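Local coordinates for UPF0131 protein ykqA (Bacillus subtilis, PDB 2QIK) that is of unproven function but probably acts as a gamma-glutamylcyclotransferase, an acyltransferase that would release 5-oxoproline from gamma-glutamyl compounds, at residues G35-A40 against T108-G113; Y55-V60 against S112-E117. All blocks are in the same frame, centred on the assembly; numbering follows the deposited sequence.

Contact 1 (G35-A40 against T108-G113); sequences GSLFAA and TKISSG
A39 and T108 exchange two backbone hydrogen bonds, and this closed pair fixes the register of a short antiparallel two-strand join. A39 N donates to T108 O at 2.8 Å with 159° at the hydrogen, and T108 N returns a bond to A39 O at 2.9 Å. One step on, F38 and K109 form a non-hydrogen-bonded pair, and the F38 CA hydrogen points to T108 O. Beyond it I110 N meets L37 O in an almost straight bond (2.8 Å, 177°), after which the chain leaves in a type I turn from I110 to G113.

The tight part is the buried L37 side. CG of L37 is anti to its backbone N (chi1 -177°), and from there CD2 packs 3.6 Å from G113 C and also against I110 CB, so that peptide and side chain both meet it. The other face, carrying F38 and K109, is more open to solvent. The K109 chain crosses the F38 ring, with its CG 4.2 Å above the ring plane and offset toward the rim, while the ring atom CD2 of F38 lies 3.4 Å from K109 N. An alanine in place of F38 would probably leave the aliphatic stem of K109 without its ring support and F107 without its stacking mate. The outer end is loose: there the extended K109 chain finishes where one water joins its NZ, weakly, to S36 OG. A second water accepts from L37 N at 2.9 Å, near I110 O.

Strand 36-39 is the middle strand of a three-stranded antiparallel sheet, between strands 44-47 and 108-110. L37 reaches V46, Y8 and W115 of helix 115-122, which follows the turn.

Contact 2 (Y55-V60 against S112-E117); sequences YIYGEV and SGDWKE
Y57 CG stands anti to its carbonyl carbon (chi1 -69°), while D114 CG is anti to its backbone N (chi1 -171°). The two side chains cross at about a right angle. D114 OD1 lies 3.7 Å from Y57 CB. The motif is an N-capped helix start set against a sheet strand: D114 is the N-cap of helix 115-122, and strand 55-63 belongs to a five-stranded antiparallel sheet. E117 N gives the capping bond to D114 OD2 from above the carboxylate plane, at 3.2 Å. Just before the cap, S112 OG accepts from D114 N in an ST turn and donates to E117 OE2, so the same hydroxyl links the backbone N of the N-cap residue to the E117 carboxylate.

The backbone join is a single, nearly straight hydrogen bond, from Y57 N to G113 O (2.8 Å, 174°). G113 CA also sends a CA-H contact to Y55 O at 3.3 Å. A CB on G113 would fall on that oxygen, and the positive phi likewise suits a residue without one. At the ring edge, Y57 CD1 lies 3.5 Å from S112 O, while the phenol OH bonds to R32.

At the far end E59 OE1 and K116 NZ form a long salt bridge of 3.7 Å. E59 OE1 also forms a salt bridge with R12, and its OE2 bonds Y61 OH; K116 NZ bonds K13 O and forms a salt bridge with D228. R12 also pairs with D114 OD2. A water bridges strand and helix start, donating to Y57 O at 2.7 Å and accepting from W115 N at 2.9 Å.

Overall arrangement
Along the chain the segments come as 35-40, 55-60, 108-113 and 112-117, the last two overlapping at S112 and G113. The two contact centres are about 9 Å apart. Contact 1 belongs to the small three-stranded sheet, contact 2 sets the start of helix 115-122 against the five-stranded sheet, and the run from strand 108-110 into that helix spans both. They touch directly as well: L37 CD2 packs 3.5 Å from W115 N, and I56 CD1 lies 3.5 Å from G35 C. The side chains of L37 and I56 each come within about 4 Å of that of Y8, a residue inferred by similarity to bind substrate, so the junction of both sheets probably borders the active-site pocket of this gamma-glutamylcyclotransferase domain.

Contact 1 (G35-A40 against T108-G113)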
loop_
_atom_site.group_PDB
_atom_site.type_symbol
_atom_site.label_atom_id
_atom_site.label_comp_id
_atom_site.label_asym_id
_atom_site.label_seq_id
_atom_site.Cartn_x
_atom_site.Cartn_y
_atom_site.Cartn_z
ATOM N N GLY A 35 13.991 -10.261 -2.658
ATOM C CA GLY A 35 14.050 -10.955 -3.909
ATOM C C GLY A 35 13.704 -10.063 -5.042
ATOM O O GLY A 35 13.492 -8.883 -4.841
ATOM N N SER A 36 13.655 -10.618 -6.261
ATOM C CA SER A 36 13.345 -9.840 -7.441
ATOM C C SER A 36 12.107 -10.430 -8.139
ATOM O O SER A 36 11.915 -11.619 -8.170
ATOM C CB SER A 36 14.493 -9.904 -8.390
ATOM O OG SER A 36 15.629 -9.236 -7.881
ATOM N N LEU A 37 11.333 -9.554 -8.739
ATOM C CA LEU A 37 10.133 -9.854 -9.530
ATOM C C LEU A 37 10.408 -9.601 -11.001
ATOM O O LEU A 37 10.991 -8.597 -11.323
ATOM C CB LEU A 37 9.016 -8.917 -9.052
ATOM C CG LEU A 37 7.681 -9.162 -9.730
ATOM C CD1 LEU A 37 7.052 -10.477 -9.397
ATOM C CD2 LEU A 37 6.704 -8.049 -9.359
ATOM N N PHE A 38 9.989 -10.548 -11.833
ATOM C CA PHE A 38 10.176 -10.472 -13.268
ATOM C C PHE A 38 8.852 -10.696 -13.964
ATOM O O PHE A 38 8.039 -11.526 -13.577
ATOM C CB PHE A 38 11.140 -11.587 -13.707
ATOM C CG PHE A 38 12.570 -11.333 -13.309
ATOM C CD1 PHE A 38 13.011 -11.630 -12.090
ATOM C CD2 PHE A 38 13.440 -10.763 -14.229
ATOM C CE1 PHE A 38 14.363 -11.337 -11.754
ATOM C CE2 PHE A 38 14.748 -10.472 -13.887
ATOM C CZ PHE A 38 15.161 -10.708 -12.692
ATOM N N ALA A 39 8.694 -10.049 -15.079
ATOM C CA ALA A 39 7.601 -10.438 -16.005
ATOM C C ALA A 39 8.233 -11.477 -16.963
ATOM O O ALA A 39 9.209 -11.167 -17.590
ATOM C CB ALA A 39 7.208 -9.253 -16.813
ATOM N N ALA A 40 7.699 -12.690 -16.997
ATOM C CA ALA A 40 8.064 -13.790 -17.869
ATOM C C ALA A 40 6.778 -14.036 -18.640
ATOM O O ALA A 40 6.046 -13.057 -18.822
ATOM C CB ALA A 40 8.498 -15.036 -17.036
ATOM N N THR A 108 11.895 -9.983 -17.823
ATOM C CA THR A 108 12.321 -8.640 -17.601
ATOM C C THR A 108 12.022 -8.253 -16.156
ATOM O O THR A 108 10.877 -8.408 -15.663
ATOM C CB THR A 108 11.668 -7.625 -18.556
ATOM O OG1 THR A 108 10.308 -7.435 -18.289
ATOM C CG2 THR A 108 11.576 -8.159 -19.895
ATOM N N LYS A 109 13.002 -7.674 -15.495
ATOM C CA LYS A 109 12.828 -7.318 -14.100
ATOM C C LYS A 109 11.846 -6.136 -13.938
ATOM O O LYS A 109 11.854 -5.180 -14.700
ATOM C CB LYS A 109 14.217 -6.883 -13.479
ATOM C CG LYS A 109 14.128 -6.626 -11.957
ATOM C CD LYS A 109 15.483 -6.504 -11.243
ATOM C CE LYS A 109 15.380 -6.056 -9.756
ATOM N NZ LYS A 109 16.729 -5.892 -9.147
ATOM N N ILE A 110 11.025 -6.217 -12.864
ATOM C CA ILE A 110 10.121 -5.159 -12.432
ATOM C C ILE A 110 10.810 -4.451 -11.267
ATOM O O ILE A 110 10.909 -4.985 -10.183
ATOM C CB ILE A 110 8.740 -5.751 -11.963
ATOM C CG1 ILE A 110 8.111 -6.719 -12.987
ATOM C CG2 ILE A 110 7.809 -4.687 -11.647
ATOM C CD1 ILE A 110 7.923 -6.244 -14.363
ATOM N N SER A 111 11.353 -3.248 -11.518
ATOM C CA SER A 111 12.132 -2.537 -10.517
ATOM C C SER A 111 11.469 -2.335 -9.187
ATOM O O SER A 111 12.088 -2.427 -8.122
ATOM C CB SER A 111 12.671 -1.186 -11.076
ATOM O OG SER A 111 11.762 -0.158 -10.833
ATOM N N SER A 112 10.167 -2.074 -9.228
ATOM C CA SER A 112 9.424 -1.797 -8.013
ATOM C C SER A 112 9.196 -3.028 -7.124
ATOM O O SER A 112 8.822 -2.915 -5.937
ATOM C CB SER A 112 8.061 -1.199 -8.263
ATOM O OG SER A 112 7.242 -2.174 -8.887
ATOM N N GLY A 113 9.379 -4.204 -7.703
ATOM C CA GLY A 113 9.058 -5.409 -7.039
ATOM C C GLY A 113 7.569 -5.651 -6.827
ATOM O O GLY A 113 7.181 -6.579 -6.107
HETATM O O HOH W 1 17.982 -8.920 -9.557
HETATM O O HOH W 2 12.194 -6.793 -8.606
#

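Contact 2 (Y55-V60 against S112-E117)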
loop_
_atom_site.group_PDB
_atom_site.type_symbol
_atom_site.label_atom_id
_atom_site.label_comp_id
_atom_site.label_asym_id
_atom_site.label_seq_id
_atom_site.Cartn_x
_atom_site.Cartn_y
_atom_site.Cartn_z
ATOM N N TYR A 55 13.073 -5.894 -2.815
ATOM C CA TYR A 55 11.980 -6.686 -2.315
ATOM C C TYR A 55 10.944 -6.934 -3.383
ATOM O O TYR A 55 10.711 -6.133 -4.294
ATOM C CB TYR A 55 11.329 -5.988 -1.118
ATOM C CG TYR A 55 12.244 -5.841 0.034
ATOM C CD1 TYR A 55 13.059 -4.721 0.121
ATOM C CD2 TYR A 55 12.362 -6.824 0.984
ATOM C CE1 TYR A 55 13.905 -4.577 1.127
ATOM C CE2 TYR A 55 13.299 -6.623 2.082
ATOM C CZ TYR A 55 14.057 -5.459 2.044
ATOM O OH TYR A 55 15.044 -5.216 3.048
ATOM N N ILE A 56 10.235 -8.050 -3.212
ATOM C CA ILE A 56 8.984 -8.417 -3.909
ATOM C C ILE A 56 7.842 -8.120 -2.946
ATOM O O ILE A 56 7.857 -8.558 -1.801
ATOM C CB ILE A 56 8.952 -9.935 -4.188
ATOM C CG1 ILE A 56 10.148 -10.369 -5.015
ATOM C CG2 ILE A 56 7.637 -10.320 -4.903
ATOM C CD1 ILE A 56 10.658 -11.762 -4.633
ATOM N N TYR A 57 6.849 -7.391 -3.419
ATOM C CA TYR A 57 5.673 -7.025 -2.655
ATOM C C TYR A 57 4.505 -7.977 -2.976
ATOM O O TYR A 57 4.407 -8.491 -4.086
ATOM C CB TYR A 57 5.289 -5.569 -2.886
ATOM C CG TYR A 57 6.308 -4.670 -2.266
ATOM C CD1 TYR A 57 7.459 -4.242 -2.944
ATOM C CD2 TYR A 57 6.220 -4.375 -0.915
ATOM C CE1 TYR A 57 8.462 -3.544 -2.323
ATOM C CE2 TYR A 57 7.204 -3.644 -0.284
ATOM C CZ TYR A 57 8.341 -3.235 -0.977
ATOM O OH TYR A 57 9.357 -2.596 -0.261
ATOM N N GLY A 58 3.674 -8.244 -1.994
ATOM C CA GLY A 58 2.573 -9.108 -2.197
ATOM C C GLY A 58 1.653 -9.132 -0.987
ATOM O O GLY A 58 1.599 -8.188 -0.207
ATOM N N GLU A 59 0.899 -10.231 -0.861
ATOM C CA GLU A 59 -0.159 -10.367 0.124
ATOM C C GLU A 59 -0.051 -11.748 0.751
ATOM O O GLU A 59 0.428 -12.680 0.087
ATOM C CB GLU A 59 -1.530 -10.285 -0.589
ATOM C CG GLU A 59 -1.749 -8.981 -1.341
ATOM C CD GLU A 59 -2.832 -9.006 -2.381
ATOM O OE1 GLU A 59 -2.787 -8.167 -3.333
ATOM O OE2 GLU A 59 -3.715 -9.826 -2.387
ATOM N N VAL A 60 -0.453 -11.862 2.033
ATOM C CA VAL A 60 -0.418 -13.148 2.735
ATOM C C VAL A 60 -1.825 -13.627 2.993
ATOM O O VAL A 60 -2.638 -12.890 3.542
ATOM C CB VAL A 60 0.342 -13.051 4.031
ATOM C CG1 VAL A 60 0.345 -14.369 4.803
ATOM C CG2 VAL A 60 1.784 -12.546 3.832
ATOM N N SER A 112 10.167 -2.074 -9.228
ATOM C CA SER A 112 9.424 -1.797 -8.013
ATOM C C SER A 112 9.196 -3.028 -7.124
ATOM O O SER A 112 8.822 -2.915 -5.937
ATOM C CB SER A 112 8.061 -1.199 -8.263
ATOM O OG SER A 112 7.242 -2.174 -8.887
ATOM N N GLY A 113 9.379 -4.204 -7.703
ATOM C CA GLY A 113 9.058 -5.409 -7.039
ATOM C C GLY A 113 7.569 -5.651 -6.827
ATOM O O GLY A 113 7.181 -6.579 -6.107
ATOM N N ASP A 114 6.724 -4.861 -7.473
ATOM C CA ASP A 114 5.299 -4.851 -7.171
ATOM C C ASP A 114 4.519 -4.961 -8.453
ATOM O O ASP A 114 4.509 -4.061 -9.296
ATOM C CB ASP A 114 4.961 -3.576 -6.367
ATOM C CG ASP A 114 3.552 -3.581 -5.837
ATOM O OD1 ASP A 114 3.379 -3.000 -4.723
ATOM O OD2 ASP A 114 2.632 -4.090 -6.503
ATOM N N TRP A 115 3.850 -6.123 -8.617
ATOM C CA TRP A 115 3.140 -6.388 -9.843
ATOM C C TRP A 115 1.999 -5.421 -10.107
ATOM O O TRP A 115 1.760 -5.042 -11.241
ATOM C CB TRP A 115 2.615 -7.850 -9.779
ATOM C CG TRP A 115 1.812 -8.311 -10.923
ATOM C CD1 TRP A 115 0.505 -8.801 -10.875
ATOM C CD2 TRP A 115 2.269 -8.567 -12.181
ATOM N NE1 TRP A 115 0.107 -9.207 -12.078
ATOM C CE2 TRP A 115 1.153 -9.092 -12.930
ATOM C CE3 TRP A 115 3.439 -8.315 -12.851
ATOM C CZ2 TRP A 115 1.197 -9.428 -14.273
ATOM C CZ3 TRP A 115 3.474 -8.737 -14.269
ATOM C CH2 TRP A 115 2.394 -9.237 -14.909
ATOM N N LYS A 116 1.255 -5.073 -9.068
ATOM C CA LYS A 116 0.177 -4.100 -9.258
ATOM C C LYS A 116 0.695 -2.731 -9.616
ATOM O O LYS A 116 0.058 -2.039 -10.429
ATOM C CB LYS A 116 -0.692 -4.066 -8.000
ATOM C CG LYS A 116 -1.572 -5.181 -7.728
ATOM C CD LYS A 116 -2.634 -4.955 -6.726
ATOM C CE LYS A 116 -3.523 -6.102 -6.749
ATOM N NZ LYS A 116 -4.562 -6.029 -5.787
ATOM N N GLU A 117 1.786 -2.318 -9.017
ATOM C CA GLU A 117 2.382 -1.040 -9.385
ATOM C C GLU A 117 2.839 -1.113 -10.831
ATOM O O GLU A 117 2.578 -0.185 -11.606
ATOM C CB GLU A 117 3.543 -0.760 -8.436
ATOM C CG GLU A 117 4.207 0.619 -8.606
ATOM C CD GLU A 117 5.257 0.753 -9.630
ATOM O OE1 GLU A 117 5.673 1.924 -9.864
ATOM O OE2 GLU A 117 5.707 -0.291 -10.142
HETATM O O HOH W 3 3.401 -8.019 -6.530
HETATM O O HOH W 4 -3.411 -5.846 -3.611
#